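Long-range contact in transketolase (Campylobacter jejuni, PDB 3L84), which belongs to the transketolase family of thiamine diphosphate-binding enzymes and assembles from two copies of the same chain: residues G119-K131 and A163-L177. Numbering follows the deposited sequence.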
loop_
_atom_site.group_PDB
_atom_site.type_symbol
_atom_site.label_atom_id
_atom_site.label_comp_id
_atom_site.label_asym_id
_atom_site.label_seq_id
_atom_site.Cartn_x
_atom_site.Cartn_y
_atom_site.Cartn_z
ATOM N N GLY A 119 -10.349 3.288 9.348
ATOM C CA GLY A 119 -11.666 3.577 9.876
ATOM C C GLY A 119 -12.138 4.983 9.519
ATOM O O GLY A 119 -13.326 5.208 9.308
ATOM N N VAL A 120 -11.233 5.954 9.474
ATOM C CA VAL A 120 -11.579 7.299 9.059
ATOM C C VAL A 120 -12.097 7.283 7.615
ATOM O O VAL A 120 -13.149 7.878 7.323
ATOM C CB VAL A 120 -10.379 8.273 9.184
ATOM C CG1 VAL A 120 -10.730 9.670 8.602
ATOM C CG2 VAL A 120 -9.954 8.400 10.674
ATOM N N ALA A 121 -11.379 6.587 6.714
ATOM C CA ALA A 121 -11.820 6.477 5.335
ATOM C C ALA A 121 -13.124 5.686 5.256
ATOM O O ALA A 121 -13.986 5.989 4.436
ATOM C CB ALA A 121 -10.714 5.841 4.463
ATOM N N ASN A 122 -13.276 4.629 6.058
ATOM C CA ASN A 122 -14.538 3.872 6.072
ATOM C C ASN A 122 -15.695 4.792 6.483
ATOM O O ASN A 122 -16.783 4.733 5.896
ATOM C CB ASN A 122 -14.505 2.752 7.090
ATOM C CG ASN A 122 -13.448 1.690 6.816
ATOM O OD1 ASN A 122 -13.131 1.345 5.640
ATOM N ND2 ASN A 122 -12.932 1.153 7.885
ATOM N N ALA A 123 -15.458 5.644 7.477
ATOM C CA ALA A 123 -16.521 6.512 7.931
ATOM C C ALA A 123 -16.920 7.522 6.853
ATOM O O ALA A 123 -18.105 7.800 6.653
ATOM C CB ALA A 123 -16.111 7.220 9.206
ATOM N N VAL A 124 -15.931 8.077 6.148
ATOM C CA VAL A 124 -16.229 8.910 4.980
ATOM C C VAL A 124 -17.049 8.119 3.983
ATOM O O VAL A 124 -18.011 8.631 3.396
ATOM C CB VAL A 124 -14.942 9.461 4.360
ATOM C CG1 VAL A 124 -15.213 10.073 2.959
ATOM C CG2 VAL A 124 -14.288 10.483 5.300
ATOM N N GLY A 125 -16.693 6.838 3.779
ATOM C CA GLY A 125 -17.463 6.024 2.879
ATOM C C GLY A 125 -18.914 5.784 3.323
ATOM O O GLY A 125 -19.823 5.823 2.501
ATOM N N PHE A 126 -19.123 5.544 4.609
ATOM C CA PHE A 126 -20.505 5.433 5.111
ATOM C C PHE A 126 -21.275 6.723 4.882
ATOM O O PHE A 126 -22.452 6.654 4.594
ATOM C CB PHE A 126 -20.517 5.067 6.601
ATOM C CG PHE A 126 -20.228 3.624 6.912
ATOM C CD1 PHE A 126 -20.920 2.607 6.334
ATOM C CD2 PHE A 126 -19.255 3.311 7.846
ATOM C CE1 PHE A 126 -20.660 1.241 6.640
ATOM C CE2 PHE A 126 -18.972 1.966 8.147
ATOM C CZ PHE A 126 -19.688 0.939 7.559
ATOM N N ALA A 127 -20.629 7.876 5.000
ATOM C CA ALA A 127 -21.268 9.170 4.810
ATOM C C ALA A 127 -21.604 9.376 3.302
ATOM O O ALA A 127 -22.694 9.860 2.976
ATOM C CB ALA A 127 -20.404 10.269 5.365
HETATM N N MSE A 128 -20.692 8.972 2.414
HETATM C CA MSE A 128 -20.993 9.043 0.973
HETATM C C MSE A 128 -22.115 8.085 0.613
HETATM O O MSE A 128 -23.010 8.405 -0.181
HETATM C CB MSE A 128 -19.761 8.705 0.165
HETATM C CG MSE A 128 -18.667 9.773 0.238
HETATM SE SE MSE A 128 -17.116 9.504 -0.848
HETATM C CE MSE A 128 -17.932 9.780 -2.590
ATOM N N ALA A 129 -22.034 6.864 1.135
ATOM C CA ALA A 129 -23.071 5.845 0.914
ATOM C C ALA A 129 -24.432 6.346 1.382
ATOM O O ALA A 129 -25.416 6.221 0.681
ATOM C CB ALA A 129 -22.713 4.528 1.593
ATOM N N ALA A 130 -24.466 7.010 2.527
ATOM C CA ALA A 130 -25.702 7.555 3.057
ATOM C C ALA A 130 -26.225 8.670 2.137
ATOM O O ALA A 130 -27.429 8.758 1.900
ATOM C CB ALA A 130 -25.464 8.105 4.452
ATOM N N LYS A 131 -25.342 9.539 1.639
ATOM C CA LYS A 131 -25.797 10.518 0.667
ATOM C C LYS A 131 -26.389 9.893 -0.592
ATOM O O LYS A 131 -27.415 10.387 -1.108
ATOM C CB LYS A 131 -24.679 11.492 0.296
ATOM C CG LYS A 131 -24.310 12.459 1.409
ATOM C CD LYS A 131 -25.421 13.385 1.860
ATOM C CE LYS A 131 -24.935 14.430 2.871
ATOM N NZ LYS A 131 -25.989 15.420 3.208
ATOM N N ALA A 163 -9.234 10.568 2.316
ATOM C CA ALA A 163 -10.674 10.442 2.522
ATOM C C ALA A 163 -11.331 11.747 2.947
ATOM O O ALA A 163 -12.425 12.089 2.502
ATOM C CB ALA A 163 -10.957 9.355 3.570
ATOM N N CYS A 164 -10.650 12.474 3.813
ATOM C CA CYS A 164 -11.199 13.739 4.283
ATOM C C CYS A 164 -11.227 14.783 3.151
ATOM O O CYS A 164 -12.102 15.649 3.125
ATOM C CB CYS A 164 -10.436 14.232 5.479
ATOM S SG CYS A 164 -10.758 13.211 6.968
ATOM N N SER A 165 -10.310 14.680 2.198
ATOM C CA SER A 165 -10.359 15.508 1.010
ATOM C C SER A 165 -11.697 15.301 0.311
ATOM O O SER A 165 -12.405 16.259 -0.001
ATOM C CB SER A 165 -9.202 15.152 0.069
ATOM O OG SER A 165 -9.062 16.157 -0.950
ATOM N N LEU A 166 -12.069 14.044 0.073
ATOM C CA LEU A 166 -13.342 13.746 -0.542
ATOM C C LEU A 166 -14.548 14.172 0.327
ATOM O O LEU A 166 -15.587 14.591 -0.210
ATOM C CB LEU A 166 -13.440 12.233 -0.851
ATOM C CG LEU A 166 -12.706 11.766 -2.104
ATOM C CD1 LEU A 166 -12.570 10.275 -2.122
ATOM C CD2 LEU A 166 -13.476 12.220 -3.338
ATOM N N ALA A 167 -14.428 14.068 1.656
ATOM C CA ALA A 167 -15.538 14.460 2.515
ATOM C C ALA A 167 -15.848 15.929 2.355
ATOM O O ALA A 167 -17.019 16.310 2.357
ATOM C CB ALA A 167 -15.223 14.153 3.988
ATOM N N GLY A 168 -14.820 16.762 2.252
ATOM C CA GLY A 168 -15.053 18.198 2.092
ATOM C C GLY A 168 -15.639 18.498 0.724
ATOM O O GLY A 168 -16.579 19.279 0.595
ATOM N N LEU A 169 -15.112 17.864 -0.317
ATOM C CA LEU A 169 -15.609 18.054 -1.681
ATOM C C LEU A 169 -17.093 17.724 -1.798
ATOM O O LEU A 169 -17.870 18.459 -2.421
ATOM C CB LEU A 169 -14.825 17.177 -2.668
ATOM C CG LEU A 169 -15.285 17.243 -4.130
ATOM C CD1 LEU A 169 -15.057 18.661 -4.768
ATOM C CD2 LEU A 169 -14.533 16.192 -4.899
ATOM N N HIS A 170 -17.506 16.625 -1.180
ATOM C CA HIS A 170 -18.877 16.168 -1.270
ATOM C C HIS A 170 -19.785 16.723 -0.193
ATOM O O HIS A 170 -20.946 16.299 -0.111
ATOM C CB HIS A 170 -18.917 14.642 -1.373
ATOM C CG HIS A 170 -18.385 14.166 -2.675
ATOM N ND1 HIS A 170 -19.115 14.264 -3.839
ATOM C CD2 HIS A 170 -17.166 13.699 -3.030
ATOM C CE1 HIS A 170 -18.373 13.834 -4.851
ATOM N NE2 HIS A 170 -17.199 13.466 -4.378
ATOM N N LYS A 171 -19.269 17.665 0.587
ATOM C CA LYS A 171 -20.079 18.411 1.552
ATOM C C LYS A 171 -20.831 17.424 2.426
ATOM O O LYS A 171 -22.065 17.454 2.569
ATOM C CB LYS A 171 -21.033 19.358 0.829
ATOM C CG LYS A 171 -20.309 20.423 0.019
ATOM C CD LYS A 171 -21.323 21.344 -0.693
ATOM C CE LYS A 171 -20.683 22.649 -1.198
ATOM N NZ LYS A 171 -19.334 22.522 -1.775
ATOM N N LEU A 172 -20.065 16.533 3.044
ATOM C CA LEU A 172 -20.653 15.465 3.861
ATOM C C LEU A 172 -21.028 15.976 5.259
ATOM O O LEU A 172 -20.335 15.712 6.267
ATOM C CB LEU A 172 -19.716 14.271 3.962
ATOM C CG LEU A 172 -19.348 13.605 2.637
ATOM C CD1 LEU A 172 -18.437 12.385 2.848
ATOM C CD2 LEU A 172 -20.611 13.190 1.830
ATOM N N ASP A 173 -22.173 16.651 5.315
ATOM C CA ASP A 173 -22.687 17.256 6.533
ATOM C C ASP A 173 -23.480 16.292 7.408
ATOM O O ASP A 173 -24.258 16.671 8.273
ATOM C CB ASP A 173 -23.530 18.493 6.182
ATOM C CG ASP A 173 -24.740 18.156 5.330
ATOM O OD1 ASP A 173 -25.052 16.971 5.080
ATOM O OD2 ASP A 173 -25.463 19.117 4.948
ATOM N N ASN A 174 -23.240 15.015 7.149
ATOM C CA ASN A 174 -23.665 13.901 7.976
ATOM C C ASN A 174 -22.516 13.229 8.710
ATOM O O ASN A 174 -22.733 12.260 9.438
ATOM C CB ASN A 174 -24.452 12.883 7.129
ATOM C CG ASN A 174 -23.681 12.349 5.927
ATOM O OD1 ASN A 174 -22.599 12.825 5.595
ATOM N ND2 ASN A 174 -24.282 11.356 5.239
ATOM N N PHE A 175 -21.310 13.750 8.552
ATOM C CA PHE A 175 -20.088 13.120 9.072
ATOM C C PHE A 175 -19.509 13.935 10.220
ATOM O O PHE A 175 -19.210 15.124 10.064
ATOM C CB PHE A 175 -19.062 13.034 7.936
ATOM C CG PHE A 175 -17.717 12.464 8.301
ATOM C CD1 PHE A 175 -17.612 11.335 9.094
ATOM C CD2 PHE A 175 -16.573 13.067 7.875
ATOM C CE1 PHE A 175 -16.361 10.793 9.403
ATOM C CE2 PHE A 175 -15.328 12.526 8.175
ATOM C CZ PHE A 175 -15.220 11.389 8.932
ATOM N N ILE A 176 -19.294 13.275 11.349
ATOM C CA ILE A 176 -18.748 13.864 12.559
ATOM C C ILE A 176 -17.562 13.022 13.010
ATOM O O ILE A 176 -17.717 11.875 13.380
ATOM C CB ILE A 176 -19.821 13.995 13.659
ATOM C CG1 ILE A 176 -20.975 14.873 13.198
ATOM C CG2 ILE A 176 -19.202 14.554 14.921
ATOM C CD1 ILE A 176 -22.191 14.913 14.132
ATOM N N LEU A 177 -16.376 13.597 12.919
ATOM C CA LEU A 177 -15.117 12.966 13.246
ATOM C C LEU A 177 -14.651 13.513 14.586
ATOM O O LEU A 177 -14.508 14.724 14.758
ATOM C CB LEU A 177 -14.096 13.273 12.153
ATOM C CG LEU A 177 -12.728 12.646 12.265
ATOM C CD1 LEU A 177 -12.789 11.143 12.306
ATOM C CD2 LEU A 177 -11.837 13.112 11.080
#
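K131 reaches across to the turn at 171-174, meeting several partners along its length. Past CB, CG packs against CD2 of L172. The chain then bends at chi2 (-62°), which lays CD and CE alongside the amide of N174, the two side chains running in opposite directions. At the tip, NZ forms a salt bridge with OD1 of D173 at 2.6 Å, on the syn side, somewhat out of the carboxylate plane.

One helical turn back, the carbonyl of A127 serves two donors: O accepts the backbone N of K131 and also ND2 of N174 (3.1 Å), the latter in a nearly straight bond of 167° lying close to the plane of the N174 side-chain amide. The other arm of that amide, OD1, is buried against CB of A127 with no polar partner.

Deeper in, V124 turns both methyls on the other segment: CG1, anti to the backbone N, lies 3.5 Å from O of A163, while CG2 approaches CE2 of F175 at 3.7 Å. On the other side of the F175 ring axis, CE1 meets CB of A123. A121 and A163 meet tightly, CB of A163 3.5 Å from CA of A121. Farther along, CE of M128 sits over one face of the H170 ring in a CH-pi contact.

Helix 158-169 ends in a Schellman motif with K171 as C-prime residue, and the chain turns through L172 into strand 175-181. Segment 119-131 runs at 24° to segment 163-169 and nearly antiparallel to strand segment 175-177. Helix 118-137 thus packs beside the crossover helix 158-169 of a beta-alpha-beta unit, whose parallel neighbouring strands 146-151 and 175-181 belong to the sheet of the thiamine diphosphate-binding domain.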